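Local coordinates for protein involved in catabolism of external DNA (Legionella pneumophila subsp. pneumophila, PDB 2OO3), which probably methylates N6 of one adenine in 23S ribosomal RNA, taking the methyl group from S-adenosyl-L-methionine, at residues 27-32 with 244-249; 78-83 with 257-262; 89-92 with 96-99; 177-182 with 207-212. All blocks are in the same frame, centred on the assembly; numbering follows the deposited sequence.

Interaction 1. Residues 27-32 with 244-249; sequences LAYLTH and NPPYTF
Tyr29, in the last turn of helix 14-30, lays one ring face against Pro246 and reaches with its hydroxyl to Tyr247. Followed from its start, 244-249 comes off strand 237-243 with Asn244, whose ND2 is tied to the carbonyl oxygens of Ser190 and Gly192, and runs through Pro245 to the residue that does most of the packing. Pro246 sets CB over the middle of the Tyr29 ring, 3.3 Å from the centroid and only 15° off the ring normal, which makes a clear CH-pi contact. Its CG leans to one side, 3.6 Å from Tyr29 CD2. The tyrosine ring gets there because its CG stands anti to the backbone N (chi1 178°), which turns it toward 244-249. Tyr247 follows with its CB 3.5 Å from Tyr29 OH, while its own ring turns away from the helix. A water joins the two polar groups here: it accepts from Tyr247 N at 3.0 Å and also bonds Tyr29 OH, so the phenol end is linked to the loop backbone through solvent. Pro246 to Phe249 form a type II beta turn, closed by Phe249 N to Pro246 O at 3.1 Å. Thr248 takes the N-cap position of helix 249-263, though its side chain makes no capping bond, and Phe249 begins that helix. The contact therefore packs the C-terminal end of helix 14-30 on the connection between strand 237-243 and helix 249-263; behind it, Pro246 and Phe249 also touch Leu26, and Leu27 and Leu30 rest on Leu162 of strand 161-165.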
loop_
_atom_site.group_PDB
_atom_site.type_symbol
_atom_site.label_atom_id
_atom_site.label_comp_id
_atom_site.label_asym_id
_atom_site.label_seq_id
_atom_site.Cartn_x
_atom_site.Cartn_y
_atom_site.Cartn_z
ATOM N N LEU A 27 1.314 7.372 -6.407
ATOM C CA LEU A 27 2.561 7.621 -7.148
ATOM C C LEU A 27 2.309 8.411 -8.431
ATOM O O LEU A 27 3.018 9.376 -8.715
ATOM C CB LEU A 27 3.278 6.312 -7.469
ATOM C CG LEU A 27 3.879 5.585 -6.234
ATOM C CD1 LEU A 27 4.303 4.206 -6.678
ATOM C CD2 LEU A 27 5.046 6.316 -5.617
ATOM N N ALA A 28 1.260 8.021 -9.160
ATOM C CA ALA A 28 0.822 8.715 -10.367
ATOM C C ALA A 28 0.500 10.174 -10.087
ATOM O O ALA A 28 0.803 11.035 -10.925
ATOM C CB ALA A 28 -0.384 8.023 -11.000
ATOM N N TYR A 29 -0.091 10.470 -8.923
ATOM C CA TYR A 29 -0.435 11.869 -8.620
ATOM C C TYR A 29 0.786 12.676 -8.276
ATOM O O TYR A 29 0.994 13.792 -8.802
ATOM C CB TYR A 29 -1.369 11.971 -7.425
ATOM C CG TYR A 29 -1.692 13.415 -7.058
ATOM C CD1 TYR A 29 -2.639 14.138 -7.791
ATOM C CD2 TYR A 29 -1.061 14.057 -5.970
ATOM C CE1 TYR A 29 -2.969 15.457 -7.448
ATOM C CE2 TYR A 29 -1.377 15.376 -5.616
ATOM C CZ TYR A 29 -2.348 16.061 -6.353
ATOM O OH TYR A 29 -2.693 17.375 -6.028
ATOM N N LEU A 30 1.593 12.126 -7.369
ATOM C CA LEU A 30 2.701 12.902 -6.809
ATOM C C LEU A 30 3.785 13.198 -7.813
ATOM O O LEU A 30 4.452 14.238 -7.721
ATOM C CB LEU A 30 3.284 12.214 -5.577
ATOM C CG LEU A 30 2.438 12.291 -4.301
ATOM C CD1 LEU A 30 3.144 11.494 -3.213
ATOM C CD2 LEU A 30 2.263 13.703 -3.871
ATOM N N THR A 31 3.996 12.276 -8.753
ATOM C CA THR A 31 5.002 12.486 -9.789
ATOM C C THR A 31 4.554 13.558 -10.823
ATOM O O THR A 31 5.298 13.867 -11.774
ATOM C CB THR A 31 5.382 11.161 -10.495
ATOM O OG1 THR A 31 4.187 10.538 -10.987
ATOM C CG2 THR A 31 6.105 10.187 -9.497
ATOM N N HIS A 32 3.375 14.150 -10.644
ATOM C CA HIS A 32 3.019 15.292 -11.502
ATOM C C HIS A 32 3.898 16.499 -11.256
ATOM O O HIS A 32 4.126 17.296 -12.172
ATOM C CB HIS A 32 1.588 15.731 -11.320
ATOM C CG HIS A 32 0.627 14.912 -12.102
ATOM N ND1 HIS A 32 0.417 15.112 -13.446
ATOM C CD2 HIS A 32 -0.158 13.870 -11.742
ATOM C CE1 HIS A 32 -0.479 14.239 -13.881
ATOM N NE2 HIS A 32 -0.848 13.477 -12.867
ATOM N N ASN A 244 -3.424 13.589 4.083
ATOM C CA ASN A 244 -3.125 14.468 2.958
ATOM C C ASN A 244 -3.355 13.787 1.613
ATOM O O ASN A 244 -2.485 13.804 0.739
ATOM C CB ASN A 244 -1.712 15.036 3.124
ATOM C CG ASN A 244 -1.618 15.946 4.356
ATOM O OD1 ASN A 244 -2.567 16.686 4.670
ATOM N ND2 ASN A 244 -0.498 15.886 5.060
ATOM N N PRO A 245 -4.540 13.168 1.438
ATOM C CA PRO A 245 -4.704 12.502 0.163
ATOM C C PRO A 245 -4.791 13.510 -0.997
ATOM O O PRO A 245 -5.209 14.674 -0.791
ATOM C CB PRO A 245 -6.027 11.748 0.323
ATOM C CG PRO A 245 -6.809 12.583 1.327
ATOM C CD PRO A 245 -5.735 13.039 2.304
ATOM N N PRO A 246 -4.385 13.076 -2.204
ATOM C CA PRO A 246 -4.384 13.946 -3.368
ATOM C C PRO A 246 -5.764 14.348 -3.787
ATOM O O PRO A 246 -6.769 13.631 -3.530
ATOM C CB PRO A 246 -3.775 13.077 -4.458
ATOM C CG PRO A 246 -2.975 11.999 -3.685
ATOM C CD PRO A 246 -3.895 11.730 -2.538
ATOM N N TYR A 247 -5.789 15.554 -4.339
ATOM C CA TYR A 247 -6.782 16.009 -5.279
ATOM C C TYR A 247 -7.257 14.923 -6.249
ATOM O O TYR A 247 -6.472 14.396 -7.083
ATOM C CB TYR A 247 -6.174 17.158 -6.114
ATOM C CG TYR A 247 -7.202 17.997 -6.846
ATOM C CD1 TYR A 247 -8.286 18.575 -6.158
ATOM C CD2 TYR A 247 -7.100 18.212 -8.233
ATOM C CE1 TYR A 247 -9.246 19.352 -6.836
ATOM C CE2 TYR A 247 -8.045 18.982 -8.917
ATOM C CZ TYR A 247 -9.111 19.547 -8.213
ATOM O OH TYR A 247 -10.033 20.316 -8.889
ATOM N N THR A 248 -8.541 14.623 -6.139
ATOM C CA THR A 248 -9.262 13.704 -7.011
ATOM C C THR A 248 -9.156 12.234 -6.585
ATOM O O THR A 248 -9.829 11.375 -7.163
ATOM C CB THR A 248 -8.890 13.839 -8.522
ATOM O OG1 THR A 248 -7.606 13.236 -8.749
ATOM C CG2 THR A 248 -8.896 15.318 -8.992
ATOM N N PHE A 249 -8.337 11.940 -5.575
ATOM C CA PHE A 249 -8.136 10.548 -5.147
ATOM C C PHE A 249 -9.416 9.882 -4.605
ATOM O O PHE A 249 -9.681 8.740 -4.933
ATOM C CB PHE A 249 -6.997 10.464 -4.105
ATOM C CG PHE A 249 -6.805 9.092 -3.540
ATOM C CD1 PHE A 249 -6.049 8.147 -4.226
ATOM C CD2 PHE A 249 -7.408 8.735 -2.339
ATOM C CE1 PHE A 249 -5.868 6.861 -3.701
ATOM C CE2 PHE A 249 -7.261 7.461 -1.817
ATOM C CZ PHE A 249 -6.495 6.511 -2.511
HETATM O O HOH W 1 -3.577 17.477 -3.729
#

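Interaction 2. Residues 78-83 with 257-262; sequences SLFLEY and LETLTT. With SO4 (sulfate ion), chain D.
Phe80 and Thr259 point at each other from opposite directions, and Leu260 slants in beside them. The Phe80 ring approaches helix 249-263 with its far end: CZ lies 3.8 Å from Thr259 CG2, and CE2 is equally close to Thr259 CB. Leu260 meets the same ring at its edge, with CD2 nearly in the ring plane and 3.8 Å from Phe80 CE1. The threonine methyl is brought to the CZ end of the ring because CG2 stands anti to the backbone N; OG1 (chi1 -55°) is placed beside that N and bonds back to Leu255 O, one turn earlier in its own helix. Ile21 of helix 14-30 and Val256 also touch Phe80, so the ring fills a junction of three helical elements. At the start of 78-83, away from the ring, Ser78 N donates to sulfate O2 at 2.7 Å; the ion probably came from the crystallisation liquor. Between the protein segments the contact is essentially apolar, Thr259 CB and CG2 and the Leu260 CD2 methyl against aromatic carbons. Such a contact has little directional demand and rests on shape and on burial of the phenyl ring, with Thr259 OG1 already bonded to Leu255 O.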
loop_
_atom_site.group_PDB
_atom_site.type_symbol
_atom_site.label_atom_id
_atom_site.label_comp_id
_atom_site.label_asym_id
_atom_site.label_seq_id
_atom_site.Cartn_x
_atom_site.Cartn_y
_atom_site.Cartn_z
ATOM N N SER A 78 -9.456 2.269 -16.945
ATOM C CA SER A 78 -8.115 2.824 -17.143
ATOM C C SER A 78 -7.373 3.174 -15.867
ATOM O O SER A 78 -6.154 3.277 -15.899
ATOM C CB SER A 78 -8.183 4.077 -18.050
ATOM O OG SER A 78 -8.816 5.136 -17.336
ATOM N N LEU A 79 -8.078 3.378 -14.746
ATOM C CA LEU A 79 -7.416 3.576 -13.431
ATOM C C LEU A 79 -6.488 2.417 -13.003
ATOM O O LEU A 79 -5.627 2.597 -12.126
ATOM C CB LEU A 79 -8.457 3.835 -12.311
ATOM C CG LEU A 79 -9.128 5.221 -12.377
ATOM C CD1 LEU A 79 -10.168 5.360 -11.271
ATOM C CD2 LEU A 79 -8.101 6.306 -12.227
ATOM N N PHE A 80 -6.683 1.258 -13.620
ATOM C CA PHE A 80 -5.891 0.042 -13.378
ATOM C C PHE A 80 -4.636 -0.083 -14.224
ATOM O O PHE A 80 -3.815 -0.996 -14.008
ATOM C CB PHE A 80 -6.753 -1.193 -13.604
ATOM C CG PHE A 80 -7.774 -1.465 -12.484
ATOM C CD1 PHE A 80 -7.566 -2.503 -11.559
ATOM C CD2 PHE A 80 -8.953 -0.703 -12.383
ATOM C CE1 PHE A 80 -8.522 -2.778 -10.561
ATOM C CE2 PHE A 80 -9.917 -0.951 -11.372
ATOM C CZ PHE A 80 -9.702 -1.986 -10.451
ATOM N N LEU A 81 -4.465 0.836 -15.183
ATOM C CA LEU A 81 -3.367 0.713 -16.143
ATOM C C LEU A 81 -1.999 0.591 -15.519
ATOM O O LEU A 81 -1.244 -0.272 -15.916
ATOM C CB LEU A 81 -3.362 1.871 -17.173
ATOM C CG LEU A 81 -4.514 1.832 -18.180
ATOM C CD1 LEU A 81 -4.545 3.196 -18.946
ATOM C CD2 LEU A 81 -4.324 0.672 -19.119
ATOM N N GLU A 82 -1.664 1.463 -14.583
ATOM C CA GLU A 82 -0.269 1.484 -14.062
ATOM C C GLU A 82 -0.011 0.196 -13.294
ATOM O O GLU A 82 1.040 -0.430 -13.424
ATOM C CB GLU A 82 -0.043 2.694 -13.156
ATOM C CG GLU A 82 0.005 4.055 -13.914
ATOM C CD GLU A 82 -1.389 4.746 -14.074
ATOM O OE1 GLU A 82 -2.463 4.092 -14.017
ATOM O OE2 GLU A 82 -1.396 5.983 -14.262
ATOM N N TYR A 83 -1.013 -0.220 -12.526
ATOM C CA TYR A 83 -0.926 -1.458 -11.750
ATOM C C TYR A 83 -0.688 -2.664 -12.648
ATOM O O TYR A 83 0.241 -3.435 -12.435
ATOM C CB TYR A 83 -2.234 -1.649 -10.951
ATOM C CG TYR A 83 -2.314 -2.914 -10.094
ATOM C CD1 TYR A 83 -1.443 -3.106 -8.999
ATOM C CD2 TYR A 83 -3.277 -3.875 -10.343
ATOM C CE1 TYR A 83 -1.519 -4.247 -8.202
ATOM C CE2 TYR A 83 -3.362 -5.030 -9.552
ATOM C CZ TYR A 83 -2.500 -5.198 -8.468
ATOM O OH TYR A 83 -2.591 -6.337 -7.678
ATOM N N LEU A 257 -12.622 0.669 -6.108
ATOM C CA LEU A 257 -13.293 -0.205 -5.133
ATOM C C LEU A 257 -14.573 -0.814 -5.695
ATOM O O LEU A 257 -14.824 -2.001 -5.481
ATOM C CB LEU A 257 -13.595 0.541 -3.826
ATOM C CG LEU A 257 -12.372 0.987 -3.008
ATOM C CD1 LEU A 257 -12.762 2.037 -1.945
ATOM C CD2 LEU A 257 -11.708 -0.225 -2.337
ATOM N N GLU A 258 -15.376 -0.026 -6.419
ATOM C CA GLU A 258 -16.563 -0.589 -7.083
ATOM C C GLU A 258 -16.172 -1.706 -8.018
ATOM O O GLU A 258 -16.807 -2.762 -8.017
ATOM C CB GLU A 258 -17.304 0.436 -7.934
ATOM C CG GLU A 258 -17.880 1.632 -7.227
ATOM C CD GLU A 258 -18.736 2.433 -8.208
ATOM O OE1 GLU A 258 -19.100 3.588 -7.893
ATOM O OE2 GLU A 258 -19.040 1.872 -9.306
ATOM N N THR A 259 -15.154 -1.469 -8.856
ATOM C CA THR A 259 -14.661 -2.521 -9.758
ATOM C C THR A 259 -14.224 -3.790 -9.009
ATOM O O THR A 259 -14.594 -4.911 -9.393
ATOM C CB THR A 259 -13.514 -2.011 -10.678
ATOM O OG1 THR A 259 -13.978 -0.861 -11.380
ATOM C CG2 THR A 259 -13.129 -3.037 -11.687
ATOM N N LEU A 260 -13.438 -3.626 -7.951
ATOM C CA LEU A 260 -12.958 -4.793 -7.184
ATOM C C LEU A 260 -14.088 -5.658 -6.559
ATOM O O LEU A 260 -13.986 -6.897 -6.479
ATOM C CB LEU A 260 -11.944 -4.340 -6.118
ATOM C CG LEU A 260 -10.644 -3.766 -6.715
ATOM C CD1 LEU A 260 -9.726 -3.387 -5.574
ATOM C CD2 LEU A 260 -9.964 -4.829 -7.644
ATOM N N THR A 261 -15.159 -5.014 -6.106
ATOM C CA THR A 261 -16.270 -5.760 -5.522
ATOM C C THR A 261 -16.973 -6.594 -6.596
ATOM O O THR A 261 -17.714 -7.505 -6.246
ATOM C CB THR A 261 -17.313 -4.880 -4.825
ATOM O OG1 THR A 261 -17.925 -4.003 -5.774
ATOM C CG2 THR A 261 -16.689 -4.043 -3.708
ATOM N N THR A 262 -16.751 -6.303 -7.882
ATOM C CA THR A 262 -17.290 -7.182 -8.930
ATOM C C THR A 262 -16.430 -8.450 -9.121
ATOM O O THR A 262 -16.896 -9.417 -9.701
ATOM C CB THR A 262 -17.484 -6.476 -10.300
ATOM O OG1 THR A 262 -16.218 -6.225 -10.929
ATOM C CG2 THR A 262 -18.256 -5.155 -10.146
HETATM S S SO4 D . -12.424 3.811 -18.791
HETATM O O1 SO4 D . -13.355 3.352 -19.821
HETATM O O2 SO4 D . -11.322 2.860 -18.766
HETATM O O3 SO4 D . -11.931 5.148 -19.133
HETATM O O4 SO4 D . -13.085 3.867 -17.487
#

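Interaction 3. Residues 89-92 with 96-99; sequences QINL and LSYY
Side-chain-to-backbone hydrogen bonds join the end of helix 81-90 to the start of strand 98-100, across a short connection of three residues, with Asn91 as the gripping side chain. Asn91 is the first residue to leave helical backbone geometry. Its CG lies anti to the carbonyl carbon (chi1 -82°), and from there the amide meets the backbone of 97-98 with both its oxygen and its nitrogen. OD1 accepts twice: from Ser97 N at 2.8 Å and from Tyr98 N at 2.9 Å, both bonds fairly straight at the hydrogen, the Ser97 donor tilted 35° from the carbonyl plane of the amide and the Tyr98 donor less. ND2 donates a hydrogen bond to Tyr98 O at 2.9 Å, arriving in the plane of that carbonyl, and also bonds Ile87 O in the last turn of the helix. With bonds at both ends the amide is fixed against a flip. Strand 98-100 pairs antiparallel with strand 48-50 in a small two-stranded sheet separate from the large central one, and Asn91 thus holds the strand's entry to the helix end. Apolar packing accompanies these bonds. Ile90 crosses Tyr98 at about a right angle, CG1 4.1 Å from Tyr98 CB, and its CG2 comes to 3.9 Å from Tyr98 O; Ile48 of the partner strand touches both side chains. Leu96, crossing Asn91 at a slant, brings CD1 to 3.6 Å from Asn91 ND2 while packing on Trp70 and Ile66. Tyr99 turns away to the other side of the strand, where its hydroxyl bonds His20 ND1; His20 is a predicted S-adenosyl-L-methionine-binding residue.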
loop_
_atom_site.group_PDB
_atom_site.type_symbol
_atom_site.label_atom_id
_atom_site.label_comp_id
_atom_site.label_asym_id
_atom_site.label_seq_id
_atom_site.Cartn_x
_atom_site.Cartn_y
_atom_site.Cartn_z
ATOM N N GLN A 89 5.045 -6.416 -16.713
ATOM C CA GLN A 89 6.490 -6.250 -16.878
ATOM C C GLN A 89 7.258 -7.328 -16.178
ATOM O O GLN A 89 8.209 -7.873 -16.735
ATOM C CB GLN A 89 6.949 -4.932 -16.264
ATOM C CG GLN A 89 8.432 -4.642 -16.515
ATOM C CD GLN A 89 8.968 -3.692 -15.510
ATOM O OE1 GLN A 89 9.315 -4.083 -14.418
ATOM N NE2 GLN A 89 9.000 -2.415 -15.859
ATOM N N ILE A 90 6.883 -7.610 -14.926
ATOM C CA ILE A 90 7.651 -8.575 -14.117
ATOM C C ILE A 90 7.520 -10.031 -14.658
ATOM O O ILE A 90 8.422 -10.865 -14.472
ATOM C CB ILE A 90 7.286 -8.451 -12.583
ATOM C CG1 ILE A 90 8.335 -9.137 -11.677
ATOM C CG2 ILE A 90 5.921 -9.005 -12.300
ATOM C CD1 ILE A 90 8.170 -8.735 -10.174
ATOM N N ASN A 91 6.403 -10.327 -15.318
ATOM C CA ASN A 91 6.104 -11.667 -15.769
ATOM C C ASN A 91 6.548 -11.898 -17.205
ATOM O O ASN A 91 6.335 -11.015 -18.046
ATOM C CB ASN A 91 4.606 -11.921 -15.664
ATOM C CG ASN A 91 4.210 -12.292 -14.283
ATOM O OD1 ASN A 91 4.557 -13.371 -13.839
ATOM N ND2 ASN A 91 3.526 -11.388 -13.563
ATOM N N LEU A 92 7.114 -13.075 -17.502
ATOM C CA LEU A 92 7.689 -13.298 -18.844
ATOM C C LEU A 92 6.628 -13.372 -19.927
ATOM O O LEU A 92 6.832 -12.901 -21.073
ATOM C CB LEU A 92 8.559 -14.565 -18.886
ATOM C CG LEU A 92 9.898 -14.513 -18.156
ATOM C CD1 LEU A 92 10.751 -15.769 -18.491
ATOM C CD2 LEU A 92 10.668 -13.199 -18.419
ATOM N N LEU A 96 0.700 -15.872 -14.813
ATOM C CA LEU A 96 1.194 -15.222 -13.622
ATOM C C LEU A 96 2.179 -16.117 -12.874
ATOM O O LEU A 96 1.795 -17.149 -12.304
ATOM C CB LEU A 96 0.001 -14.881 -12.744
ATOM C CG LEU A 96 -0.118 -13.541 -12.054
ATOM C CD1 LEU A 96 0.139 -12.361 -13.008
ATOM C CD2 LEU A 96 -1.517 -13.453 -11.429
ATOM N N SER A 97 3.451 -15.738 -12.888
ATOM C CA SER A 97 4.486 -16.503 -12.222
ATOM C C SER A 97 5.018 -15.734 -11.030
ATOM O O SER A 97 5.390 -16.351 -10.037
ATOM C CB SER A 97 5.673 -16.785 -13.161
ATOM O OG SER A 97 5.284 -17.665 -14.212
ATOM N N TYR A 98 5.059 -14.401 -11.176
ATOM C CA TYR A 98 5.574 -13.475 -10.166
ATOM C C TYR A 98 4.555 -12.403 -9.841
ATOM O O TYR A 98 3.842 -11.901 -10.735
ATOM C CB TYR A 98 6.890 -12.821 -10.635
ATOM C CG TYR A 98 8.103 -13.589 -10.136
ATOM C CD1 TYR A 98 8.849 -13.126 -9.054
ATOM C CD2 TYR A 98 8.452 -14.827 -10.708
ATOM C CE1 TYR A 98 9.975 -13.877 -8.575
ATOM C CE2 TYR A 98 9.555 -15.577 -10.234
ATOM C CZ TYR A 98 10.294 -15.093 -9.181
ATOM O OH TYR A 98 11.369 -15.840 -8.711
ATOM N N TYR A 99 4.486 -12.046 -8.570
ATOM C CA TYR A 99 3.763 -10.842 -8.169
ATOM C C TYR A 99 4.751 -9.812 -7.565
ATOM O O TYR A 99 5.565 -10.181 -6.712
ATOM C CB TYR A 99 2.644 -11.207 -7.151
ATOM C CG TYR A 99 1.761 -10.022 -6.801
ATOM C CD1 TYR A 99 0.791 -9.582 -7.688
ATOM C CD2 TYR A 99 1.939 -9.319 -5.611
ATOM C CE1 TYR A 99 -0.015 -8.498 -7.381
ATOM C CE2 TYR A 99 1.160 -8.203 -5.306
ATOM C CZ TYR A 99 0.171 -7.820 -6.203
ATOM O OH TYR A 99 -0.581 -6.718 -5.958
#

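Interaction 4. Residues 177-182 with 207-212; sequences EIPYAI and EQFLRK
Two neighbouring helices of the Rossmann-like methyltransferase fold, 174-188 and 203-216, lie side by side here, joined through strand 193-200 of the central sheet. Their short segments run almost parallel, 8° apart in direction, with axes approaching to 9.2 Å. Pro179 fills the groove between them. The helix is kinked where its ring nitrogen can make no bond to the preceding turn, and the ring itself is turned to the other helix. Pro179 CG sits 3.5 Å from Phe209 CD1, with CD a little farther from the same ring atom, and the two side chains cross at about a right angle. Phe209 reaches across because its CG is anti to the backbone N (chi1 169°). Ile178 closes on the same ring from its edge: CG2 lies near the ring plane, 3.9 Å from Phe209 CE1, while the longer CG1 branch leads off elsewhere. On the sheet side, Val196 of strand 193-200 touches both Ile178 and Phe209, and the Phe209 ring also meets that of Tyr198 with their planes at about 45°. The side chain of Ile178 comes within about 4 Å of that of His43, a predicted S-adenosyl-L-methionine-binding residue, which probably places this part of helix 174-188 beside the cofactor site. Toward the surface, only the root of Lys212 takes part: its chain bends at chi2 and chi3 and carries NZ away to a long, weak ion pair with Glu215, leaving CB 3.5 Å from Pro179 CB.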
loop_
_atom_site.group_PDB
_atom_site.type_symbol
_atom_site.label_atom_id
_atom_site.label_comp_id
_atom_site.label_asym_id
_atom_site.label_seq_id
_atom_site.Cartn_x
_atom_site.Cartn_y
_atom_site.Cartn_z
ATOM N N GLU A 177 1.224 0.784 18.310
ATOM C CA GLU A 177 2.554 1.299 17.925
ATOM C C GLU A 177 2.491 2.153 16.649
ATOM O O GLU A 177 3.118 3.194 16.543
ATOM C CB GLU A 177 3.517 0.153 17.700
ATOM C CG GLU A 177 3.889 -0.562 18.991
ATOM C CD GLU A 177 4.618 -1.868 18.773
ATOM O OE1 GLU A 177 4.798 -2.277 17.603
ATOM O OE2 GLU A 177 5.025 -2.486 19.786
ATOM N N ILE A 178 1.735 1.669 15.671
ATOM C CA ILE A 178 1.707 2.283 14.346
ATOM C C ILE A 178 1.122 3.688 14.373
ATOM O O ILE A 178 1.792 4.612 13.925
ATOM C CB ILE A 178 1.019 1.341 13.290
ATOM C CG1 ILE A 178 1.930 0.133 13.030
ATOM C CG2 ILE A 178 0.672 2.089 12.015
ATOM C CD1 ILE A 178 3.322 0.459 12.463
ATOM N N PRO A 179 -0.099 3.875 14.916
ATOM C CA PRO A 179 -0.580 5.258 14.945
ATOM C C PRO A 179 0.277 6.178 15.806
ATOM O O PRO A 179 0.337 7.358 15.521
ATOM C CB PRO A 179 -1.966 5.136 15.570
ATOM C CG PRO A 179 -2.406 3.707 15.234
ATOM C CD PRO A 179 -1.108 2.942 15.437
ATOM N N TYR A 180 0.887 5.637 16.863
ATOM C CA TYR A 180 1.805 6.406 17.705
ATOM C C TYR A 180 2.980 6.934 16.858
ATOM O O TYR A 180 3.281 8.115 16.894
ATOM C CB TYR A 180 2.352 5.553 18.847
ATOM C CG TYR A 180 3.190 6.338 19.852
ATOM C CD1 TYR A 180 2.579 7.135 20.799
ATOM C CD2 TYR A 180 4.585 6.276 19.842
ATOM C CE1 TYR A 180 3.317 7.851 21.728
ATOM C CE2 TYR A 180 5.348 7.001 20.780
ATOM C CZ TYR A 180 4.691 7.780 21.722
ATOM O OH TYR A 180 5.399 8.523 22.678
ATOM N N ALA A 181 3.616 6.045 16.102
ATOM C CA ALA A 181 4.712 6.430 15.229
ATOM C C ALA A 181 4.286 7.442 14.137
ATOM O O ALA A 181 5.015 8.402 13.852
ATOM C CB ALA A 181 5.339 5.192 14.593
ATOM N N ILE A 182 3.143 7.207 13.496
ATOM C CA ILE A 182 2.638 8.181 12.500
ATOM C C ILE A 182 2.328 9.528 13.144
ATOM O O ILE A 182 2.659 10.565 12.582
ATOM C CB ILE A 182 1.412 7.652 11.728
ATOM C CG1 ILE A 182 1.765 6.338 11.020
ATOM C CG2 ILE A 182 0.842 8.729 10.744
ATOM C CD1 ILE A 182 0.541 5.535 10.493
ATOM N N GLU A 207 -10.998 -0.842 15.306
ATOM C CA GLU A 207 -11.655 0.390 15.721
ATOM C C GLU A 207 -10.778 1.220 16.675
ATOM O O GLU A 207 -10.830 2.462 16.653
ATOM C CB GLU A 207 -13.023 0.109 16.364
ATOM C CG GLU A 207 -14.138 -0.337 15.375
ATOM C CD GLU A 207 -14.436 0.726 14.294
ATOM O OE1 GLU A 207 -14.280 1.927 14.556
ATOM O OE2 GLU A 207 -14.790 0.369 13.163
ATOM N N GLN A 208 -9.986 0.546 17.519
ATOM C CA GLN A 208 -9.068 1.263 18.419
ATOM C C GLN A 208 -7.917 1.915 17.649
ATOM O O GLN A 208 -7.488 3.041 17.956
ATOM C CB GLN A 208 -8.541 0.340 19.511
ATOM C CG GLN A 208 -9.644 -0.020 20.568
ATOM C CD GLN A 208 -9.228 -1.197 21.425
ATOM O OE1 GLN A 208 -8.444 -1.033 22.355
ATOM N NE2 GLN A 208 -9.737 -2.400 21.104
ATOM N N PHE A 209 -7.421 1.187 16.662
ATOM C CA PHE A 209 -6.422 1.703 15.708
ATOM C C PHE A 209 -6.995 2.937 14.997
ATOM O O PHE A 209 -6.372 4.010 14.977
ATOM C CB PHE A 209 -6.085 0.577 14.708
ATOM C CG PHE A 209 -5.264 1.017 13.500
ATOM C CD1 PHE A 209 -3.874 1.045 13.558
ATOM C CD2 PHE A 209 -5.897 1.373 12.300
ATOM C CE1 PHE A 209 -3.104 1.438 12.422
ATOM C CE2 PHE A 209 -5.138 1.785 11.174
ATOM C CZ PHE A 209 -3.751 1.810 11.242
ATOM N N LEU A 210 -8.198 2.798 14.437
ATOM C CA LEU A 210 -8.805 3.899 13.692
ATOM C C LEU A 210 -9.071 5.169 14.561
ATOM O O LEU A 210 -8.945 6.294 14.067
ATOM C CB LEU A 210 -10.100 3.431 13.006
ATOM C CG LEU A 210 -9.969 2.439 11.841
ATOM C CD1 LEU A 210 -11.340 2.020 11.371
ATOM C CD2 LEU A 210 -9.146 3.059 10.679
ATOM N N ARG A 211 -9.390 4.997 15.847
ATOM C CA ARG A 211 -9.623 6.157 16.722
ATOM C C ARG A 211 -8.322 6.940 16.900
ATOM O O ARG A 211 -8.323 8.186 16.857
ATOM C CB ARG A 211 -10.203 5.741 18.086
ATOM C CG ARG A 211 -10.464 6.944 19.072
ATOM C CD ARG A 211 -11.178 6.480 20.367
ATOM N NE ARG A 211 -12.539 5.982 20.126
ATOM C CZ ARG A 211 -13.617 6.754 19.950
ATOM N NH1 ARG A 211 -13.516 8.079 19.992
ATOM N NH2 ARG A 211 -14.800 6.199 19.721
ATOM N N LYS A 212 -7.213 6.226 17.064
ATOM C CA LYS A 212 -5.898 6.876 17.134
ATOM C C LYS A 212 -5.518 7.548 15.811
ATOM O O LYS A 212 -5.027 8.661 15.830
ATOM C CB LYS A 212 -4.782 5.898 17.547
ATOM C CG LYS A 212 -4.991 5.249 18.891
ATOM C CD LYS A 212 -5.526 6.243 19.922
ATOM C CE LYS A 212 -4.419 6.891 20.717
ATOM N NZ LYS A 212 -4.989 7.619 21.890
#

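Overall arrangement
Interactions 2 and 3 share helix 81-90, one at its start and one at its end, and meet where Tyr83 OH and Tyr99 OH lie 2.7 Å apart in a probable hydrogen bond. Interaction 1 touches interaction 2 through Ala28 CB and Glu82 OE2, centres about 16 Å apart; their segments interleave along the chain, bringing helix 14-30 and residues 78-83 against 244-262. Interactions 3 and 4 follow one another inside these loops, centres about 35 Å apart on opposite sides of the chain's centre. Interaction 4 joins helices flanking strand 193-200 of the eight-stranded sheet. Interactions 3 and 4 each approach a different histidine predicted to bind S-adenosyl-L-methionine, so both probably border the cofactor site.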